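Local structure of isomaltodextranase (5AWQ) at the alpha-D-glucopyranose site. The protein hydrolyses alpha-1,6-glucosidic linkages of dextran, removing successive isomaltose units from the non-reducing ends of the chains. Sequence-based numbering; all coordinates share one arbitrary frame.

The alpha-D-glucopyranose site. Residues 493, 503, 506, 570, 600, 602. With GLC (alpha-D-glucopyranose), chain B; GLC (alpha-D-glucopyranose), chain C.
Gln506 reaches along both glucose units, which are joined by an alpha-1,6 bond from O6 of GLC (chain B) to C1 of GLC (chain C) and match the isomaltosyl part of panose, with GLC (chain C) at the non-reducing end. CG sits in the crowded position between the backbone N and the carbonyl carbon (chi1 60°), and the chain then runs extended to a terminal amide that bridges the two rings. Gln506 OE1 accepts from the primary hydroxyl O6 of GLC (chain C) at 2.7 Å and, on a lone pair, from O4 of GLC (chain B). Gln506 NE2 donates to O3 of GLC (chain B) at 2.9 Å. The largely buried GLC (chain C) lies over the Trp570 indole, C2 and C4 making CH-pi contacts with the five- and six-membered rings. Asn602 turns its amide to this sugar: ND2 donates almost straight (169° at H) to O3 of GLC (chain C). Asn602 OD1 accepts on a lone pair from O4 of GLC (chain C) at 2.7 Å. His493 NE2 forks between O3 and O2 of GLC (chain C), 2.8 Å from O2, which lies in the imidazole plane; Trp570 CB packs on one face of that ring. A water bridges Asp503 OD2 and O3 of GLC (chain C). Centred about 28 Å from the proton donor Asp262 and 39 Å from the nucleophile Asp201, this CBM6-type carbohydrate-binding site likely grips non-reducing chain ends and keeps the enzyme near dextran.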
ATOM      1  N   HIS A 493      23.786  12.571 -12.333  1.00 20.84           N
ATOM      2  CA  HIS A 493      24.600  12.526 -13.554  1.00 21.97           C
ATOM      3  C   HIS A 493      23.699  12.929 -14.715  1.00 21.74           C
ATOM      4  O   HIS A 493      22.641  12.326 -14.896  1.00 22.30           O
ATOM      5  CB  HIS A 493      25.138  11.120 -13.795  1.00 22.66           C
ATOM      6  CG  HIS A 493      25.972  10.594 -12.671  1.00 23.20           C
ATOM      7  ND1 HIS A 493      27.189  11.143 -12.327  1.00 23.44           N
ATOM      8  CD2 HIS A 493      25.774   9.556 -11.827  1.00 23.10           C
ATOM      9  CE1 HIS A 493      27.700  10.470 -11.310  1.00 23.93           C
ATOM     10  NE2 HIS A 493      26.857   9.505 -10.985  1.00 23.71           N
ATOM     11  N   ASP A 503      19.410   4.431  -8.992  1.00 16.16           N
ATOM     12  CA  ASP A 503      20.734   3.962  -8.601  1.00 16.55           C
ATOM     13  C   ASP A 503      20.599   3.035  -7.385  1.00 17.62           C
ATOM     14  O   ASP A 503      19.483   2.593  -7.059  1.00 16.47           O
ATOM     15  CB  ASP A 503      21.689   5.140  -8.366  1.00 17.66           C
ATOM     16  CG  ASP A 503      21.371   5.941  -7.123  1.00 18.07           C
ATOM     17  OD1 ASP A 503      20.342   5.645  -6.458  1.00 17.69           O
ATOM     18  OD2 ASP A 503      22.145   6.877  -6.788  1.00 18.79           O
ATOM     19  N   GLN A 506      23.956  -1.801  -6.934  1.00 22.56           N
ATOM     20  CA  GLN A 506      25.377  -2.027  -6.681  1.00 24.37           C
ATOM     21  C   GLN A 506      25.507  -2.992  -5.511  1.00 26.12           C
ATOM     22  O   GLN A 506      24.535  -3.241  -4.793  1.00 25.48           O
ATOM     23  CB  GLN A 506      26.064  -0.708  -6.338  1.00 24.86           C
ATOM     24  CG  GLN A 506      25.499  -0.025  -5.094  1.00 24.90           C
ATOM     25  CD  GLN A 506      26.222   1.257  -4.756  1.00 25.45           C
ATOM     26  OE1 GLN A 506      26.904   1.834  -5.600  1.00 26.38           O
ATOM     27  NE2 GLN A 506      26.098   1.701  -3.508  1.00 25.44           N
ATOM     28  N   TRP A 570      30.065   8.286 -15.938  1.00 25.35           N
ATOM     29  CA  TRP A 570      28.718   8.129 -15.372  1.00 25.32           C
ATOM     30  C   TRP A 570      27.666   9.024 -16.048  1.00 26.49           C
ATOM     31  O   TRP A 570      26.466   8.766 -15.901  1.00 26.83           O
ATOM     32  CB  TRP A 570      28.736   8.317 -13.852  1.00 24.31           C
ATOM     33  CG  TRP A 570      29.283   7.118 -13.141  1.00 23.55           C
ATOM     34  CD1 TRP A 570      30.468   7.030 -12.461  1.00 23.72           C
ATOM     35  CD2 TRP A 570      28.667   5.827 -13.040  1.00 22.82           C
ATOM     36  NE1 TRP A 570      30.628   5.762 -11.947  1.00 23.12           N
ATOM     37  CE2 TRP A 570      29.542   5.002 -12.294  1.00 22.60           C
ATOM     38  CE3 TRP A 570      27.466   5.281 -13.518  1.00 22.82           C
ATOM     39  CZ2 TRP A 570      29.250   3.659 -12.004  1.00 21.89           C
ATOM     40  CZ3 TRP A 570      27.172   3.946 -13.222  1.00 21.75           C
ATOM     41  CH2 TRP A 570      28.072   3.149 -12.484  1.00 22.04           C
ATOM     42  N   ALA A 600      27.921  -2.616 -11.350  1.00 22.55           N
ATOM     43  CA  ALA A 600      26.748  -1.814 -11.008  1.00 22.40           C
ATOM     44  C   ALA A 600      26.255  -1.072 -12.244  1.00 22.13           C
ATOM     45  O   ALA A 600      27.024  -0.817 -13.175  1.00 22.33           O
ATOM     46  CB  ALA A 600      27.101  -0.827  -9.912  1.00 22.70           C
ATOM     47  N   ASN A 602      23.302   2.308 -13.377  1.00 18.83           N
ATOM     48  CA  ASN A 602      22.149   3.180 -13.146  1.00 18.14           C
ATOM     49  C   ASN A 602      21.134   2.888 -14.245  1.00 18.74           C
ATOM     50  O   ASN A 602      21.509   2.800 -15.413  1.00 19.70           O
ATOM     51  CB  ASN A 602      22.563   4.654 -13.173  1.00 18.80           C
ATOM     52  CG  ASN A 602      23.509   5.015 -12.048  1.00 18.26           C
ATOM     53  OD1 ASN A 602      23.513   4.368 -11.002  1.00 18.75           O
ATOM     54  ND2 ASN A 602      24.318   6.060 -12.252  1.00 18.73           N
TER
HETATM   55  C1  GLC B   1      28.811   7.602  -3.288  1.00 30.36           C
HETATM   56  C2  GLC B   1      27.601   6.754  -2.885  1.00 30.33           C
HETATM   57  C3  GLC B   1      27.884   5.264  -3.052  1.00 29.81           C
HETATM   58  C4  GLC B   1      28.363   4.978  -4.467  1.00 28.22           C
HETATM   59  C5  GLC B   1      29.524   5.902  -4.836  1.00 27.96           C
HETATM   60  C6  GLC B   1      29.928   5.697  -6.288  1.00 25.98           C
HETATM   61  O1  GLC B   1      29.928   7.383  -2.408  1.00 31.10           O
HETATM   62  O2  GLC B   1      27.251   7.024  -1.527  1.00 31.40           O
HETATM   63  O3  GLC B   1      26.701   4.497  -2.800  1.00 30.32           O
HETATM   64  O4  GLC B   1      28.798   3.613  -4.564  1.00 28.65           O
HETATM   65  O5  GLC B   1      29.184   7.280  -4.628  1.00 28.55           O
HETATM   66  O6  GLC B   1      28.898   6.224  -7.131  1.00 24.41           O
HETATM   67  C1  GLC C   2      29.130   5.907  -8.507  1.00 22.91           C
HETATM   68  C2  GLC C   2      28.163   6.711  -9.364  1.00 22.61           C
HETATM   69  C3  GLC C   2      26.735   6.264  -9.086  1.00 21.75           C
HETATM   70  C4  GLC C   2      26.622   4.760  -9.293  1.00 21.87           C
HETATM   71  C5  GLC C   2      27.641   4.014  -8.447  1.00 22.91           C
HETATM   72  C6  GLC C   2      27.587   2.511  -8.706  1.00 23.37           C
HETATM   73  O2  GLC C   2      28.325   8.095  -9.069  1.00 22.93           O
HETATM   74  O3  GLC C   2      25.869   6.934 -10.000  1.00 21.00           O
HETATM   75  O4  GLC C   2      25.304   4.306  -8.942  1.00 21.00           O
HETATM   76  O5  GLC C   2      28.953   4.517  -8.760  1.00 22.95           O
HETATM   77  O6  GLC C   2      28.475   1.830  -7.816  1.00 24.23           O
HETATM   78  O   HOH W   1      23.722   1.869  -8.992  1.00 18.90           O
HETATM   79  O   HOH W   2      23.789   8.003  -8.793  1.00 19.94           O